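Long-range contacts in D-lactate dehydrogenase (Fermentative) (Pseudomonas aeruginosa, PDB 6ABJ), which probably catalyses the NAD-dependent interconversion of pyruvate and D-lactate, as a tetrameric member of the D-isomer specific 2-hydroxyacid dehydrogenase family: residues Ser29-Ala34 / Ala322-Thr327; His39-His44 / Thr326-Ile331. All coordinates share one frame; numbering follows the deposited sequence.

Overall arrangement
Both contacts pack the C-terminal helix 317-335 against the N-terminal end of the same chain. Contact 1 sets it beside helix 26-35. Contact 2, about one turn further along, sets it beside the loop and strand that follow that helix. Their centres lie about 8 Å apart, and Thr326 and Thr327 belong to both. The two join directly where Phe32 CD1 meets Leu328 CD2 at 3.8 Å. Contact 1 is the one nearer the coenzyme site: the side chain of Ile323 comes within about 3 Å, at their nearest atoms, of that of Phe314, an NADH-binding residue. Contact 2 lies away from the known NADH-binding residues. No other subunit touches either contact.

Contact 1: Ser29-Ala34 / Ala322-Thr327; sequences SESFQA and AIADTT
A helix-helix packing in the domain built on the five-stranded parallel sheet brings Phe32 onto Ala324, on helices 26-35 and 317-335. The segment axes approach to 8.5 Å, with an angle of 50° between their N-to-C directions. Phe32 and Ala324 have the nearest CA atoms of the two segments, 5.1 Å apart. The small alanine side chain is consistent with this close approach. Its methyl sits over the centre of the Phe32 ring in a CH-pi contact, CB 3.7 Å from the centroid and only 6° off the normal. On the same residue CA lies over the outer part of the ring, 3.6 Å from Phe32 CE1. The same methyl also touches backbone, with Ala324 CB 3.8 Å from Ser31 O.

Thr327, almost one turn on, closes the ring's far edge. Its CB lies near the ring plane, 3.8 Å from Phe32 CE1, and CG2 is about as near to the same edge. The Thr327 hydroxyl is turned back to its own helix. With OG1 beside the backbone N (chi1 -62°), it hydrogen-bonds Ile323 O at 2.7 Å. That carbonyl also accepts the Thr327 N-H, and the two donors arrive from opposite faces of its plane. The polar end of this buried threonine is thus satisfied, and its carbon atoms face the phenylalanine. Phe21 meets the Phe32 ring edge-to-face, and Phe45 of strand 42-45 also touches it. Asp325 OD1 forms a salt bridge with Arg38 and a hydrogen bond with Ser35. This is apolar helix packing within a two-domain 2-hydroxyacid dehydrogenase, where the C-terminal helix returns to the domain that holds the N-terminus.

Contact 2: His39-His44 / Thr326-Ile331; sequences HGFELH and TTLDNI
The loop 39-41 and the start of strand 42-45 run past helix 317-335, with His39 and Leu328 the nearest residues at 7.5 Å between CA atoms. His39 lays its imidazole against the base of the Leu328 side chain. Its CG stands beside the backbone N (chi1 -63°), on the way to Leu328. Its CD2 is 3.5 Å from Leu328 CB, and Leu328 O lies over one face of the ring. The outer edge of the ring meets Asp329, whose OD1 lies near the ring plane, 3.1 Å from His39 NE2. The imidazole and carboxylate planes are 67° apart. The carboxylate so close by may raise the tendency of the imidazole to be protonated.

The strand concerned, 42-45, is an outermost one of the five-stranded parallel sheet within this chain, and it pairs with strand 18-21. The helix lies across one side of that sheet, where Ile331 reaches Ile19, Leu87 and Ala89. Leu328 also touches Phe32 and Ser35 of helix 26-35, the helix that leads into this loop.

Phe41 comes in next to His39, and the CB of His39 sits over the centre of its ring. The ring points its edge at the helix: Phe41 CE2 is 3.8 Å from Leu328 O, which lies near the ring plane. Beside this, Phe41 CD2 touches Leu328 CD2 at 4.1 Å. The same ring atom that faces the carbonyl, Phe41 CE2, also meets Ile331 CG2 at 4.0 Å. The Phe41 side chain slides past both Leu328 and Ile331 in the opposite direction.

Contact 1: Ser29-Ala34 / Ala322-Thr327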
ATOM      1  N   SER B  29     -12.143 -26.230  -1.086  1.00 43.91           N
ATOM      2  CA  SER B  29     -12.342 -27.318  -0.118  1.00 46.04           C
ATOM      3  C   SER B  29     -13.518 -27.036   0.770  1.00 47.76           C
ATOM      4  O   SER B  29     -14.311 -27.903   1.034  1.00 45.77           O
ATOM      5  CB  SER B  29     -11.103 -27.695   0.691  1.00 49.39           C
ATOM      6  OG  SER B  29     -10.352 -26.557   1.023  1.00 48.19           O
ATOM      7  N   GLU B  30     -13.661 -25.806   1.216  1.00 46.25           N
ATOM      8  CA  GLU B  30     -14.750 -25.471   2.102  1.00 45.20           C
ATOM      9  C   GLU B  30     -16.110 -25.606   1.418  1.00 44.70           C
ATOM     10  O   GLU B  30     -17.026 -26.226   1.975  1.00 49.93           O
ATOM     11  CB  GLU B  30     -14.443 -24.059   2.653  1.00 50.94           C
ATOM     12  CG  GLU B  30     -15.440 -23.475   3.619  1.00 55.97           C
ATOM     13  CD  GLU B  30     -14.728 -22.723   4.729  1.00 70.94           C
ATOM     14  OE1 GLU B  30     -13.719 -21.988   4.458  1.00 72.15           O
ATOM     15  OE2 GLU B  30     -15.163 -22.886   5.885  1.00 76.30           O
ATOM     16  N   SER B  31     -16.250 -25.134   0.162  1.00 38.88           N
ATOM     17  CA  SER B  31     -17.535 -25.174  -0.511  1.00 41.23           C
ATOM     18  C   SER B  31     -17.873 -26.621  -0.935  1.00 41.43           C
ATOM     19  O   SER B  31     -19.003 -27.089  -0.768  1.00 43.26           O
ATOM     20  CB  SER B  31     -17.567 -24.247  -1.749  1.00 36.83           C
ATOM     21  OG  SER B  31     -16.427 -24.433  -2.654  1.00 34.65           O
ATOM     22  N   PHE B  32     -16.885 -27.318  -1.491  1.00 44.23           N
ATOM     23  CA  PHE B  32     -17.139 -28.697  -2.006  1.00 41.08           C
ATOM     24  C   PHE B  32     -17.365 -29.654  -0.855  1.00 43.98           C
ATOM     25  O   PHE B  32     -18.183 -30.544  -0.956  1.00 42.42           O
ATOM     26  CB  PHE B  32     -15.990 -29.163  -2.903  1.00 38.50           C
ATOM     27  CG  PHE B  32     -16.168 -28.768  -4.337  1.00 37.74           C
ATOM     28  CD1 PHE B  32     -16.956 -29.531  -5.170  1.00 36.89           C
ATOM     29  CD2 PHE B  32     -15.632 -27.589  -4.842  1.00 35.34           C
ATOM     30  CE1 PHE B  32     -17.151 -29.172  -6.464  1.00 37.14           C
ATOM     31  CE2 PHE B  32     -15.829 -27.226  -6.154  1.00 36.95           C
ATOM     32  CZ  PHE B  32     -16.583 -28.018  -6.978  1.00 35.93           C
ATOM     33  N   GLN B  33     -16.661 -29.479   0.262  1.00 47.48           N
ATOM     34  CA  GLN B  33     -17.006 -30.330   1.425  1.00 52.60           C
ATOM     35  C   GLN B  33     -18.430 -30.172   1.902  1.00 50.75           C
ATOM     36  O   GLN B  33     -19.079 -31.163   2.195  1.00 55.21           O
ATOM     37  CB  GLN B  33     -16.020 -30.181   2.559  1.00 56.15           C
ATOM     38  CG  GLN B  33     -14.751 -30.860   2.121  1.00 64.10           C
ATOM     39  CD  GLN B  33     -13.674 -30.934   3.146  1.00 75.68           C
ATOM     40  OE1 GLN B  33     -13.637 -30.165   4.091  1.00 73.60           O
ATOM     41  NE2 GLN B  33     -12.777 -31.887   2.953  1.00 81.69           N
ATOM     42  N   ALA B  34     -18.940 -28.962   1.919  1.00 47.68           N
ATOM     43  CA  ALA B  34     -20.306 -28.746   2.366  1.00 51.35           C
ATOM     44  C   ALA B  34     -21.294 -29.308   1.356  1.00 53.55           C
ATOM     45  O   ALA B  34     -22.305 -29.920   1.738  1.00 60.17           O
ATOM     46  CB  ALA B  34     -20.550 -27.261   2.569  1.00 51.29           C
ATOM     47  N   ALA B 322     -23.171 -22.813  -5.119  1.00 36.57           N
ATOM     48  CA  ALA B 322     -23.833 -23.171  -6.376  1.00 38.63           C
ATOM     49  C   ALA B 322     -22.915 -23.890  -7.382  1.00 40.36           C
ATOM     50  O   ALA B 322     -23.326 -24.854  -8.066  1.00 38.17           O
ATOM     51  CB  ALA B 322     -24.456 -21.939  -7.040  1.00 39.80           C
ATOM     52  N   ILE B 323     -21.686 -23.399  -7.505  1.00 36.94           N
ATOM     53  CA  ILE B 323     -20.662 -24.036  -8.344  1.00 35.87           C
ATOM     54  C   ILE B 323     -20.357 -25.474  -7.839  1.00 36.72           C
ATOM     55  O   ILE B 323     -20.207 -26.428  -8.627  1.00 34.12           O
ATOM     56  CB  ILE B 323     -19.363 -23.212  -8.316  1.00 35.44           C
ATOM     57  CG1 ILE B 323     -19.482 -21.960  -9.231  1.00 34.60           C
ATOM     58  CG2 ILE B 323     -18.132 -24.019  -8.729  1.00 34.72           C
ATOM     59  CD1 ILE B 323     -18.482 -20.876  -8.872  1.00 35.22           C
ATOM     60  N   ALA B 324     -20.225 -25.615  -6.533  1.00 36.10           N
ATOM     61  CA  ALA B 324     -19.925 -26.952  -5.961  1.00 36.60           C
ATOM     62  C   ALA B 324     -21.072 -27.930  -6.157  1.00 38.80           C
ATOM     63  O   ALA B 324     -20.826 -29.059  -6.581  1.00 36.71           O
ATOM     64  CB  ALA B 324     -19.582 -26.822  -4.503  1.00 36.09           C
ATOM     65  N   ASP B 325     -22.304 -27.494  -5.884  1.00 38.05           N
ATOM     66  CA  ASP B 325     -23.521 -28.301  -6.049  1.00 38.34           C
ATOM     67  C   ASP B 325     -23.675 -28.720  -7.524  1.00 38.26           C
ATOM     68  O   ASP B 325     -23.943 -29.872  -7.850  1.00 38.12           O
ATOM     69  CB  ASP B 325     -24.767 -27.458  -5.685  1.00 38.55           C
ATOM     70  CG  ASP B 325     -24.903 -27.170  -4.202  1.00 38.72           C
ATOM     71  OD1 ASP B 325     -24.140 -27.664  -3.381  1.00 35.21           O
ATOM     72  OD2 ASP B 325     -25.827 -26.427  -3.859  1.00 38.89           O
ATOM     73  N   THR B 326     -23.531 -27.755  -8.423  1.00 31.54           N
ATOM     74  CA  THR B 326     -23.623 -27.996  -9.826  1.00 33.82           C
ATOM     75  C   THR B 326     -22.555 -29.004 -10.258  1.00 36.12           C
ATOM     76  O   THR B 326     -22.867 -29.983 -10.970  1.00 38.17           O
ATOM     77  CB  THR B 326     -23.587 -26.694 -10.620  1.00 33.07           C
ATOM     78  OG1 THR B 326     -24.848 -26.027 -10.385  1.00 34.15           O
ATOM     79  CG2 THR B 326     -23.497 -26.985 -12.064  1.00 33.27           C
ATOM     80  N   THR B 327     -21.318 -28.823  -9.798  1.00 33.74           N
ATOM     81  CA  THR B 327     -20.223 -29.682 -10.250  1.00 33.36           C
ATOM     82  C   THR B 327     -20.412 -31.141  -9.717  1.00 37.98           C
ATOM     83  O   THR B 327     -20.260 -32.093 -10.477  1.00 35.13           O
ATOM     84  CB  THR B 327     -18.892 -29.091  -9.804  1.00 34.33           C
ATOM     85  OG1 THR B 327     -18.738 -27.794 -10.424  1.00 30.95           O
ATOM     86  CG2 THR B 327     -17.726 -29.984 -10.161  1.00 33.36           C
TER

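Contact 2: His39-His44 / Thr326-Ile331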
ATOM      1  N   HIS B  39     -23.722 -36.308  -1.344  1.00 61.63           N
ATOM      2  CA  HIS B  39     -23.099 -37.218  -2.304  1.00 56.49           C
ATOM      3  C   HIS B  39     -22.193 -38.239  -1.648  1.00 55.89           C
ATOM      4  O   HIS B  39     -22.220 -39.393  -2.025  1.00 57.47           O
ATOM      5  CB  HIS B  39     -22.303 -36.457  -3.385  1.00 53.97           C
ATOM      6  CG  HIS B  39     -23.150 -35.578  -4.238  1.00 51.50           C
ATOM      7  ND1 HIS B  39     -23.950 -36.063  -5.255  1.00 52.17           N
ATOM      8  CD2 HIS B  39     -23.361 -34.241  -4.197  1.00 49.50           C
ATOM      9  CE1 HIS B  39     -24.618 -35.068  -5.805  1.00 49.44           C
ATOM     10  NE2 HIS B  39     -24.275 -33.952  -5.179  1.00 51.95           N
ATOM     11  N   GLY B  40     -21.348 -37.823  -0.719  1.00 56.86           N
ATOM     12  CA  GLY B  40     -20.413 -38.749  -0.075  1.00 63.08           C
ATOM     13  C   GLY B  40     -19.286 -39.192  -0.989  1.00 63.04           C
ATOM     14  O   GLY B  40     -18.761 -40.310  -0.858  1.00 61.52           O
ATOM     15  N   PHE B  41     -18.903 -38.344  -1.931  1.00 52.47           N
ATOM     16  CA  PHE B  41     -17.756 -38.675  -2.740  1.00 51.15           C
ATOM     17  C   PHE B  41     -16.483 -38.592  -1.878  1.00 49.19           C
ATOM     18  O   PHE B  41     -16.474 -38.017  -0.808  1.00 50.62           O
ATOM     19  CB  PHE B  41     -17.701 -37.752  -3.969  1.00 53.71           C
ATOM     20  CG  PHE B  41     -18.908 -37.868  -4.902  1.00 55.22           C
ATOM     21  CD1 PHE B  41     -19.594 -39.075  -5.083  1.00 55.40           C
ATOM     22  CD2 PHE B  41     -19.332 -36.763  -5.647  1.00 53.65           C
ATOM     23  CE1 PHE B  41     -20.683 -39.160  -5.965  1.00 61.58           C
ATOM     24  CE2 PHE B  41     -20.396 -36.849  -6.547  1.00 56.45           C
ATOM     25  CZ  PHE B  41     -21.078 -38.046  -6.713  1.00 59.31           C
ATOM     26  N   GLU B  42     -15.400 -39.184  -2.347  1.00 52.16           N
ATOM     27  CA  GLU B  42     -14.117 -39.092  -1.664  1.00 53.09           C
ATOM     28  C   GLU B  42     -13.372 -37.971  -2.356  1.00 50.28           C
ATOM     29  O   GLU B  42     -12.934 -38.125  -3.506  1.00 47.86           O
ATOM     30  CB  GLU B  42     -13.298 -40.406  -1.776  1.00 54.72           C
ATOM     31  CG  GLU B  42     -11.968 -40.388  -0.997  1.00 57.81           C
ATOM     32  CD  GLU B  42     -11.179 -41.690  -1.100  1.00 63.39           C
ATOM     33  OE1 GLU B  42     -11.798 -42.760  -1.160  1.00 64.69           O
ATOM     34  OE2 GLU B  42      -9.928 -41.657  -1.142  1.00 65.08           O
ATOM     35  N   LEU B  43     -13.204 -36.868  -1.639  1.00 49.19           N
ATOM     36  CA  LEU B  43     -12.570 -35.659  -2.182  1.00 50.49           C
ATOM     37  C   LEU B  43     -11.128 -35.502  -1.809  1.00 49.30           C
ATOM     38  O   LEU B  43     -10.807 -35.479  -0.634  1.00 50.18           O
ATOM     39  CB  LEU B  43     -13.311 -34.442  -1.670  1.00 50.06           C
ATOM     40  CG  LEU B  43     -14.842 -34.488  -1.818  1.00 47.90           C
ATOM     41  CD1 LEU B  43     -15.415 -33.165  -1.338  1.00 50.75           C
ATOM     42  CD2 LEU B  43     -15.266 -34.739  -3.267  1.00 47.43           C
ATOM     43  N   HIS B  44     -10.272 -35.361  -2.829  1.00 50.39           N
ATOM     44  CA  HIS B  44      -8.840 -35.097  -2.656  1.00 54.78           C
ATOM     45  C   HIS B  44      -8.485 -33.737  -3.253  1.00 50.15           C
ATOM     46  O   HIS B  44      -8.726 -33.469  -4.443  1.00 47.83           O
ATOM     47  CB  HIS B  44      -8.001 -36.221  -3.297  1.00 58.55           C
ATOM     48  CG  HIS B  44      -8.081 -37.529  -2.549  1.00 63.28           C
ATOM     49  ND1 HIS B  44      -7.119 -37.933  -1.646  1.00 69.68           N
ATOM     50  CD2 HIS B  44      -9.019 -38.507  -2.553  1.00 66.47           C
ATOM     51  CE1 HIS B  44      -7.455 -39.104  -1.131  1.00 69.46           C
ATOM     52  NE2 HIS B  44      -8.610 -39.468  -1.657  1.00 70.75           N
ATOM     53  N   THR B 326     -23.531 -27.755  -8.423  1.00 31.54           N
ATOM     54  CA  THR B 326     -23.623 -27.996  -9.826  1.00 33.82           C
ATOM     55  C   THR B 326     -22.555 -29.004 -10.258  1.00 36.12           C
ATOM     56  O   THR B 326     -22.867 -29.983 -10.970  1.00 38.17           O
ATOM     57  CB  THR B 326     -23.587 -26.694 -10.620  1.00 33.07           C
ATOM     58  OG1 THR B 326     -24.848 -26.027 -10.385  1.00 34.15           O
ATOM     59  CG2 THR B 326     -23.497 -26.985 -12.064  1.00 33.27           C
ATOM     60  N   THR B 327     -21.318 -28.823  -9.798  1.00 33.74           N
ATOM     61  CA  THR B 327     -20.223 -29.682 -10.250  1.00 33.36           C
ATOM     62  C   THR B 327     -20.412 -31.141  -9.717  1.00 37.98           C
ATOM     63  O   THR B 327     -20.260 -32.093 -10.477  1.00 35.13           O
ATOM     64  CB  THR B 327     -18.892 -29.091  -9.804  1.00 34.33           C
ATOM     65  OG1 THR B 327     -18.738 -27.794 -10.424  1.00 30.95           O
ATOM     66  CG2 THR B 327     -17.726 -29.984 -10.161  1.00 33.36           C
ATOM     67  N   LEU B 328     -20.764 -31.295  -8.438  1.00 36.27           N
ATOM     68  CA  LEU B 328     -21.025 -32.611  -7.877  1.00 37.77           C
ATOM     69  C   LEU B 328     -22.255 -33.274  -8.542  1.00 38.63           C
ATOM     70  O   LEU B 328     -22.208 -34.480  -8.883  1.00 39.95           O
ATOM     71  CB  LEU B 328     -21.135 -32.547  -6.338  1.00 38.32           C
ATOM     72  CG  LEU B 328     -19.832 -32.120  -5.625  1.00 38.78           C
ATOM     73  CD1 LEU B 328     -19.881 -32.331  -4.122  1.00 38.04           C
ATOM     74  CD2 LEU B 328     -18.597 -32.802  -6.181  1.00 38.81           C
ATOM     75  N   ASP B 329     -23.321 -32.502  -8.783  1.00 40.31           N
ATOM     76  CA  ASP B 329     -24.454 -33.020  -9.546  1.00 39.15           C
ATOM     77  C   ASP B 329     -24.045 -33.444 -10.950  1.00 39.82           C
ATOM     78  O   ASP B 329     -24.533 -34.475 -11.448  1.00 34.99           O
ATOM     79  CB  ASP B 329     -25.626 -32.036  -9.601  1.00 42.03           C
ATOM     80  CG  ASP B 329     -26.368 -31.910  -8.255  1.00 49.13           C
ATOM     81  OD1 ASP B 329     -26.153 -32.757  -7.326  1.00 53.71           O
ATOM     82  OD2 ASP B 329     -27.213 -30.984  -8.145  1.00 53.94           O
ATOM     83  N   ASN B 330     -23.192 -32.661 -11.615  1.00 34.37           N
ATOM     84  CA  ASN B 330     -22.714 -33.036 -12.948  1.00 36.57           C
ATOM     85  C   ASN B 330     -22.006 -34.393 -12.909  1.00 36.73           C
ATOM     86  O   ASN B 330     -22.098 -35.200 -13.849  1.00 35.59           O
ATOM     87  CB  ASN B 330     -21.733 -32.006 -13.557  1.00 34.44           C
ATOM     88  CG  ASN B 330     -22.387 -30.732 -13.977  1.00 34.95           C
ATOM     89  OD1 ASN B 330     -23.607 -30.624 -14.127  1.00 33.56           O
ATOM     90  ND2 ASN B 330     -21.534 -29.700 -14.193  1.00 34.01           N
ATOM     91  N   ILE B 331     -21.293 -34.621 -11.821  1.00 36.50           N
ATOM     92  CA  ILE B 331     -20.481 -35.819 -11.690  1.00 40.34           C
ATOM     93  C   ILE B 331     -21.410 -37.034 -11.452  1.00 42.53           C
ATOM     94  O   ILE B 331     -21.176 -38.116 -12.041  1.00 41.55           O
ATOM     95  CB  ILE B 331     -19.412 -35.665 -10.570  1.00 42.11           C
ATOM     96  CG1 ILE B 331     -18.267 -34.755 -11.047  1.00 40.98           C
ATOM     97  CG2 ILE B 331     -18.781 -37.010 -10.210  1.00 43.13           C
ATOM     98  CD1 ILE B 331     -17.353 -34.258  -9.940  1.00 41.53           C
TER